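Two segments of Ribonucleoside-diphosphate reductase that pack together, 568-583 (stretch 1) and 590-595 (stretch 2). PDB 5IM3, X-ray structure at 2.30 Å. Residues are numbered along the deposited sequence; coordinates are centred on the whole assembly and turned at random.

Stretch 1, residues 568-583: PCNLRSPQQHVGVVHS
Stretch 2, residues 590-595: ITLNTN

How do the two stretches lie against each other? Stretch 1 ends a helix at Leu 571, makes a type I turn from Ser 573 to Gln 576, and then runs extended through Val 580 (phi/psi -135/142) and Val 581 (-83/117). Stretch 2 is extended but irregular. The CA atoms of Val 581 and Asn 593 are 4.4 Å apart, those of Cys 569 and Thr 591 6.1 Å, and 489 Å² is buried in all.

What does Asn 593, the most covered residue, do? With chi1 m (-67°) and chi2 -16°, its amide reaches into the loop, where ND2 donates to Gln 575 O at 2.9 Å. Asn 593 OD1 accepts from water 2 at 2.4 Å; Val 581 N, though 3.3 Å from that OD1, is at a poor angle and makes no hydrogen bond to it. That water also hydrogen-bonds Ser 573 OG at 2.7 Å. Gly 579 makes room for the amide: an ideal CB there would lie 2.6 Å from Asn 593 ND2, a clash.

What satisfies Val 581 instead? Asn 570, chi1 m (-86°), grips its backbone from within stretch 1: Val 581 N donates to Asn 570 OD1 at 2.9 Å, and Asn 570 ND2 donates to Val 581 O at 3.0 Å. The valine side chain, chi1 t, is hydrocarbon and packs across the contact, its CG1 4.0 Å from Thr 591 CA.

How are the ends fastened? His 582, chi1 m and chi2 126°, meets Thr 594, chi1 p, at its ring edge; ND1 and Thr 594 OG1 share a 3.0 Å hydrogen bond. Water 4 accepts from His 582 N (2.8 Å), donates to Leu 592 O (2.9 Å) and bonds Thr 594 OG1 (2.6 Å). Thr 591, chi1 p, serves two environments: CG2 packs 3.4 Å from Cys 569 SG (chi1 m), while water 1 links OG1 to Cys 569 O, 2.8 Å from each.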

# COMPACT_ATOMS: atom_id res chain seq x y z
N PRO A 568 -3.78 -40.83 -8.80
CA PRO A 568 -3.22 -41.28 -10.08
C PRO A 568 -1.89 -42.01 -9.93
O PRO A 568 -1.62 -42.94 -10.70
CB PRO A 568 -3.07 -39.98 -10.89
CG PRO A 568 -3.19 -38.87 -9.91
CD PRO A 568 -4.06 -39.39 -8.80
N CYS A 569 -1.06 -41.63 -8.95
CA CYS A 569 0.18 -42.36 -8.72
C CYS A 569 -0.08 -43.80 -8.29
O CYS A 569 0.73 -44.69 -8.58
CB CYS A 569 1.03 -41.66 -7.66
SG CYS A 569 1.72 -40.07 -8.15
N ASN A 570 -1.18 -44.05 -7.58
CA ASN A 570 -1.46 -45.38 -7.07
C ASN A 570 -2.32 -46.21 -8.02
O ASN A 570 -2.04 -47.39 -8.24
CB ASN A 570 -2.14 -45.30 -5.70
CG ASN A 570 -1.15 -45.20 -4.56
OD1 ASN A 570 -0.58 -46.20 -4.12
ND2 ASN A 570 -0.95 -43.99 -4.06
N LEU A 571 -3.37 -45.60 -8.58
CA LEU A 571 -4.26 -46.33 -9.48
C LEU A 571 -3.55 -46.76 -10.75
O LEU A 571 -3.93 -47.77 -11.36
CB LEU A 571 -5.47 -45.47 -9.82
CG LEU A 571 -6.47 -45.27 -8.68
CD1 LEU A 571 -7.43 -44.14 -8.99
CD2 LEU A 571 -7.23 -46.56 -8.42
N ARG A 572 -2.51 -46.04 -11.17
CA ARG A 572 -1.77 -46.36 -12.38
C ARG A 572 -0.45 -47.06 -12.09
O ARG A 572 0.27 -47.40 -13.03
CB ARG A 572 -1.52 -45.09 -13.20
CG ARG A 572 -2.79 -44.32 -13.53
CD ARG A 572 -2.53 -43.23 -14.55
NE ARG A 572 -1.96 -43.77 -15.78
CZ ARG A 572 -1.46 -43.03 -16.77
NH1 ARG A 572 -1.44 -41.71 -16.67
NH2 ARG A 572 -0.96 -43.62 -17.85
N SER A 573 -0.12 -47.27 -10.82
CA SER A 573 1.11 -47.98 -10.48
C SER A 573 0.99 -49.44 -10.90
O SER A 573 -0.01 -50.09 -10.57
CB SER A 573 1.39 -47.88 -8.98
OG SER A 573 2.53 -48.63 -8.63
N PRO A 574 1.96 -50.00 -11.63
CA PRO A 574 1.89 -51.42 -11.98
C PRO A 574 2.05 -52.36 -10.79
O PRO A 574 1.80 -53.56 -10.94
CB PRO A 574 3.04 -51.60 -12.98
CG PRO A 574 3.35 -50.23 -13.47
CD PRO A 574 3.08 -49.32 -12.32
N GLN A 575 2.45 -51.85 -9.63
CA GLN A 575 2.77 -52.69 -8.48
C GLN A 575 1.73 -52.58 -7.37
O GLN A 575 2.06 -52.72 -6.19
CB GLN A 575 4.16 -52.32 -7.95
CG GLN A 575 5.30 -52.66 -8.90
CD GLN A 575 5.50 -54.16 -9.04
OE1 GLN A 575 4.87 -54.81 -9.87
NE2 GLN A 575 6.38 -54.72 -8.21
N GLN A 576 0.47 -52.34 -7.73
CA GLN A 576 -0.59 -52.22 -6.73
C GLN A 576 -0.81 -53.51 -5.95
O GLN A 576 -1.35 -53.47 -4.84
CB GLN A 576 -1.91 -51.81 -7.39
CG GLN A 576 -1.89 -50.45 -8.03
CD GLN A 576 -3.08 -50.21 -8.93
OE1 GLN A 576 -4.23 -50.28 -8.49
NE2 GLN A 576 -2.82 -49.94 -10.21
N HIS A 577 -0.42 -54.65 -6.52
CA HIS A 577 -0.71 -55.94 -5.92
C HIS A 577 0.23 -56.30 -4.77
O HIS A 577 -0.01 -57.30 -4.09
CB HIS A 577 -0.63 -57.04 -6.98
CG HIS A 577 0.75 -57.25 -7.52
ND1 HIS A 577 1.47 -56.26 -8.15
CD2 HIS A 577 1.54 -58.35 -7.54
CE1 HIS A 577 2.64 -56.73 -8.52
NE2 HIS A 577 2.71 -58.00 -8.16
N VAL A 578 1.28 -55.52 -4.54
CA VAL A 578 2.32 -55.91 -3.61
C VAL A 578 2.75 -54.73 -2.74
O VAL A 578 3.65 -54.86 -1.91
CB VAL A 578 3.52 -56.52 -4.37
CG1 VAL A 578 4.33 -55.43 -5.07
CG2 VAL A 578 4.39 -57.35 -3.45
N GLY A 579 2.10 -53.58 -2.92
CA GLY A 579 2.44 -52.43 -2.11
C GLY A 579 1.64 -51.21 -2.52
O GLY A 579 0.73 -51.28 -3.35
N VAL A 580 2.02 -50.08 -1.92
CA VAL A 580 1.34 -48.80 -2.09
C VAL A 580 2.39 -47.72 -2.30
O VAL A 580 3.46 -47.75 -1.69
CB VAL A 580 0.46 -48.47 -0.86
CG1 VAL A 580 -0.05 -47.03 -0.91
CG2 VAL A 580 -0.71 -49.45 -0.75
N VAL A 581 2.08 -46.77 -3.18
CA VAL A 581 2.94 -45.60 -3.37
C VAL A 581 2.59 -44.58 -2.30
O VAL A 581 1.47 -44.07 -2.25
CB VAL A 581 2.76 -45.00 -4.77
CG1 VAL A 581 3.77 -43.87 -4.99
CG2 VAL A 581 2.91 -46.08 -5.84
N HIS A 582 3.56 -44.28 -1.44
CA HIS A 582 3.32 -43.42 -0.28
C HIS A 582 3.75 -41.98 -0.52
O HIS A 582 3.35 -41.10 0.25
CB HIS A 582 4.07 -43.98 0.94
CG HIS A 582 3.48 -45.25 1.47
ND1 HIS A 582 4.22 -46.39 1.66
CD2 HIS A 582 2.22 -45.55 1.87
CE1 HIS A 582 3.44 -47.35 2.14
NE2 HIS A 582 2.22 -46.86 2.28
N SER A 583 4.53 -41.73 -1.56
CA SER A 583 4.90 -40.37 -1.95
C SER A 583 5.66 -40.47 -3.27
O SER A 583 5.84 -41.56 -3.82
CB SER A 583 5.73 -39.67 -0.88
OG SER A 583 7.07 -40.13 -0.88
N ILE A 590 9.08 -39.91 -9.70
CA ILE A 590 9.17 -41.33 -9.37
C ILE A 590 7.95 -41.71 -8.54
O ILE A 590 7.53 -40.97 -7.65
CB ILE A 590 10.47 -41.63 -8.61
CG1 ILE A 590 11.68 -41.19 -9.45
CG2 ILE A 590 10.56 -43.10 -8.26
CD1 ILE A 590 11.80 -41.90 -10.80
N THR A 591 7.38 -42.90 -8.83
CA THR A 591 6.20 -43.40 -8.12
C THR A 591 6.42 -44.89 -7.86
O THR A 591 5.95 -45.75 -8.60
CB THR A 591 4.91 -43.14 -8.90
OG1 THR A 591 5.00 -43.74 -10.20
CG2 THR A 591 4.65 -41.65 -9.04
N LEU A 592 7.14 -45.19 -6.77
CA LEU A 592 7.48 -46.55 -6.39
C LEU A 592 6.97 -46.84 -4.98
O LEU A 592 6.84 -45.94 -4.15
CB LEU A 592 8.99 -46.78 -6.46
CG LEU A 592 9.66 -46.58 -7.83
CD1 LEU A 592 11.17 -46.67 -7.69
CD2 LEU A 592 9.15 -47.59 -8.84
N ASN A 593 6.70 -48.12 -4.72
CA ASN A 593 6.22 -48.55 -3.42
C ASN A 593 7.31 -48.47 -2.36
O ASN A 593 8.50 -48.64 -2.64
CB ASN A 593 5.70 -49.98 -3.48
CG ASN A 593 4.45 -50.13 -4.33
OD1 ASN A 593 3.79 -49.14 -4.66
ND2 ASN A 593 4.12 -51.36 -4.69
N THR A 594 6.89 -48.23 -1.12
CA THR A 594 7.79 -48.27 0.03
C THR A 594 7.09 -48.98 1.18
O THR A 594 5.86 -49.03 1.25
CB THR A 594 8.21 -46.86 0.49
OG1 THR A 594 7.05 -46.02 0.60
CG2 THR A 594 9.19 -46.25 -0.51
N ASN A 595 7.89 -49.55 2.08
CA ASN A 595 7.35 -50.11 3.31
C ASN A 595 8.49 -50.30 4.31
O ASN A 595 9.61 -49.85 4.10
CB ASN A 595 6.59 -51.41 3.05
CG ASN A 595 7.47 -52.52 2.51
OD1 ASN A 595 8.57 -52.77 3.02
ND2 ASN A 595 6.98 -53.21 1.48
O HOH W 1 2.33 -44.25 -10.87
O HOH W 2 2.00 -49.74 -6.18
O HOH W 3 6.20 -53.18 -2.87
O HOH W 4 6.34 -44.74 -1.56